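Side-chain contact in MATE family efflux transporter (Vibrio cholerae, PDB 6IDP), which probably exports drugs and other compounds across the bacterial membrane, in a transport cycle with proton-dependent conformational changes: residues M288-M293 and V370-A375. Numbering follows the deposited sequence.
Sequences MSLPPM and VSVANA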
ATOM      1  N   MET A 288       8.413   1.781  -0.060  1.00 27.08           N
ATOM      2  CA  MET A 288       8.591   1.570   1.368  1.00 33.75           C
ATOM      3  C   MET A 288      10.064   1.641   1.773  1.00 33.30           C
ATOM      4  O   MET A 288      10.382   1.893   2.933  1.00 27.48           O
ATOM      5  CB  MET A 288       7.993   0.226   1.784  1.00 36.06           C
ATOM      6  CG  MET A 288       6.477   0.198   1.735  1.00 41.24           C
ATOM      7  SD  MET A 288       5.800  -1.421   2.135  1.00 66.10           S
ATOM      8  CE  MET A 288       6.381  -2.374   0.737  1.00 77.92           C
ATOM      9  N   SER A 289      10.958   1.425   0.814  1.00 30.75           N
ATOM     10  CA  SER A 289      12.390   1.422   1.105  1.00 31.72           C
ATOM     11  C   SER A 289      13.041   2.768   0.801  1.00 31.89           C
ATOM     12  O   SER A 289      13.945   3.205   1.511  1.00 29.91           O
ATOM     13  CB  SER A 289      13.092   0.312   0.319  1.00 32.04           C
ATOM     14  OG  SER A 289      12.878   0.455  -1.074  1.00 38.16           O
ATOM     15  N   LEU A 290      12.571   3.424  -0.253  1.00 29.01           N
ATOM     16  CA  LEU A 290      13.140   4.694  -0.694  1.00 27.70           C
ATOM     17  C   LEU A 290      12.857   5.896   0.233  1.00 28.75           C
ATOM     18  O   LEU A 290      13.769   6.682   0.494  1.00 31.49           O
ATOM     19  CB  LEU A 290      12.655   5.010  -2.114  1.00 27.05           C
ATOM     20  CG  LEU A 290      13.223   6.247  -2.809  1.00 36.76           C
ATOM     21  CD1 LEU A 290      14.738   6.178  -2.856  1.00 28.66           C
ATOM     22  CD2 LEU A 290      12.642   6.373  -4.210  1.00 35.27           C
ATOM     23  N   PRO A 291      11.608   6.057   0.725  1.00 30.51           N
ATOM     24  CA  PRO A 291      11.372   7.231   1.581  1.00 32.34           C
ATOM     25  C   PRO A 291      12.269   7.381   2.829  1.00 29.88           C
ATOM     26  O   PRO A 291      12.626   8.516   3.130  1.00 29.70           O
ATOM     27  CB  PRO A 291       9.907   7.060   2.002  1.00 31.84           C
ATOM     28  CG  PRO A 291       9.288   6.329   0.867  1.00 29.63           C
ATOM     29  CD  PRO A 291      10.345   5.355   0.416  1.00 29.47           C
ATOM     30  N   PRO A 292      12.614   6.288   3.541  1.00 29.36           N
ATOM     31  CA  PRO A 292      13.522   6.512   4.675  1.00 32.33           C
ATOM     32  C   PRO A 292      14.893   7.012   4.242  1.00 32.66           C
ATOM     33  O   PRO A 292      15.487   7.841   4.928  1.00 30.16           O
ATOM     34  CB  PRO A 292      13.649   5.127   5.314  1.00 30.15           C
ATOM     35  CG  PRO A 292      12.493   4.350   4.821  1.00 26.16           C
ATOM     36  CD  PRO A 292      12.175   4.882   3.465  1.00 25.88           C
ATOM     37  N   MET A 293      15.389   6.499   3.120  1.00 30.59           N
ATOM     38  CA  MET A 293      16.672   6.937   2.583  1.00 30.27           C
ATOM     39  C   MET A 293      16.623   8.422   2.236  1.00 28.79           C
ATOM     40  O   MET A 293      17.527   9.179   2.585  1.00 30.77           O
ATOM     41  CB  MET A 293      17.053   6.113   1.348  1.00 30.59           C
ATOM     42  CG  MET A 293      17.094   4.610   1.583  1.00 28.83           C
ATOM     43  SD  MET A 293      17.449   3.664   0.081  1.00 31.68           S
ATOM     44  CE  MET A 293      19.194   4.011  -0.147  1.00 28.62           C
ATOM     45  N   VAL A 370       5.130  10.254  -5.683  1.00 24.08           N
ATOM     46  CA  VAL A 370       4.274  10.474  -4.519  1.00 23.78           C
ATOM     47  C   VAL A 370       5.036  10.181  -3.231  1.00 28.92           C
ATOM     48  O   VAL A 370       5.049  10.997  -2.308  1.00 29.45           O
ATOM     49  CB  VAL A 370       2.994   9.603  -4.559  1.00 24.35           C
ATOM     50  CG1 VAL A 370       2.305   9.595  -3.197  1.00 22.66           C
ATOM     51  CG2 VAL A 370       2.041  10.102  -5.633  1.00 22.68           C
ATOM     52  N   SER A 371       5.680   9.019  -3.181  1.00 27.45           N
ATOM     53  CA  SER A 371       6.422   8.607  -1.996  1.00 26.57           C
ATOM     54  C   SER A 371       7.630   9.505  -1.741  1.00 23.42           C
ATOM     55  O   SER A 371       7.992   9.754  -0.593  1.00 32.53           O
ATOM     56  CB  SER A 371       6.868   7.148  -2.125  1.00 29.44           C
ATOM     57  OG  SER A 371       7.846   7.006  -3.140  1.00 37.77           O
ATOM     58  N   VAL A 372       8.250   9.990  -2.814  1.00 23.93           N
ATOM     59  CA  VAL A 372       9.402  10.878  -2.699  1.00 23.35           C
ATOM     60  C   VAL A 372       8.978  12.251  -2.176  1.00 27.42           C
ATOM     61  O   VAL A 372       9.638  12.824  -1.306  1.00 26.64           O
ATOM     62  CB  VAL A 372      10.136  11.035  -4.051  1.00 22.92           C
ATOM     63  CG1 VAL A 372      11.074  12.236  -4.027  1.00 25.04           C
ATOM     64  CG2 VAL A 372      10.902   9.762  -4.389  1.00 21.26           C
ATOM     65  N   ALA A 373       7.868  12.765  -2.698  1.00 25.03           N
ATOM     66  CA  ALA A 373       7.315  14.037  -2.241  1.00 24.09           C
ATOM     67  C   ALA A 373       7.007  14.007  -0.742  1.00 29.62           C
ATOM     68  O   ALA A 373       7.364  14.934  -0.011  1.00 27.52           O
ATOM     69  CB  ALA A 373       6.066  14.381  -3.031  1.00 25.21           C
ATOM     70  N   ASN A 374       6.339  12.945  -0.293  1.00 23.00           N
ATOM     71  CA  ASN A 374       6.053  12.767   1.128  1.00 32.66           C
ATOM     72  C   ASN A 374       7.333  12.702   1.963  1.00 33.51           C
ATOM     73  O   ASN A 374       7.407  13.283   3.048  1.00 31.24           O
ATOM     74  CB  ASN A 374       5.224  11.498   1.360  1.00 29.44           C
ATOM     75  CG  ASN A 374       3.747  11.693   1.055  1.00 34.35           C
ATOM     76  OD1 ASN A 374       3.160  12.719   1.394  1.00 28.66           O
ATOM     77  ND2 ASN A 374       3.138  10.695   0.420  1.00 23.18           N
ATOM     78  N   ALA A 375       8.332  11.990   1.449  1.00 31.43           N
ATOM     79  CA  ALA A 375       9.602  11.817   2.151  1.00 30.36           C
ATOM     80  C   ALA A 375      10.321  13.147   2.366  1.00 29.75           C
ATOM     81  O   ALA A 375      11.073  13.305   3.328  1.00 33.20           O
ATOM     82  CB  ALA A 375      10.497  10.855   1.387  1.00 26.53           C
TER
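Ser371 OG is hydrogen-bonded to Leu368 O one turn earlier in its helix, while Ser371 CB meets Pro291 CG at 3.9 Å. This serine thus uses its hydroxyl within its own helix and offers a carbon to Pro291. The contact packs two transmembrane helices of the MATE fold, 281-299 and 360-375, whose short segments run in the same direction, 28° apart, with axes 8.7 Å from each other. Helix 281-299 is kinked here, where Pro291 and Pro292, having no N-H, and also Met288 make no backbone bond to the preceding turn. The Pro291 ring rests on both Ser371 and Ala375, one turn apart, with CB 3.9 Å from Ala375 CB, and also touches Thr72 of helix 54-80. Beside the proline, Leu290 CD2 reaches Val372 CG2 at 3.8 Å; CG set anti to the backbone N (chi1 -175°) extends the leucine toward Val372, and the branched ends meet at a slant. Helix 303-330 covers this apolar pair through Leu309 and Ala313 against Leu290 and Val310 against Val372. The backbones come nearest at Pro291 and Ala375, where the CA atoms are 4.9 Å apart and the small Ala375 CB lies 3.6 Å from Pro291 O.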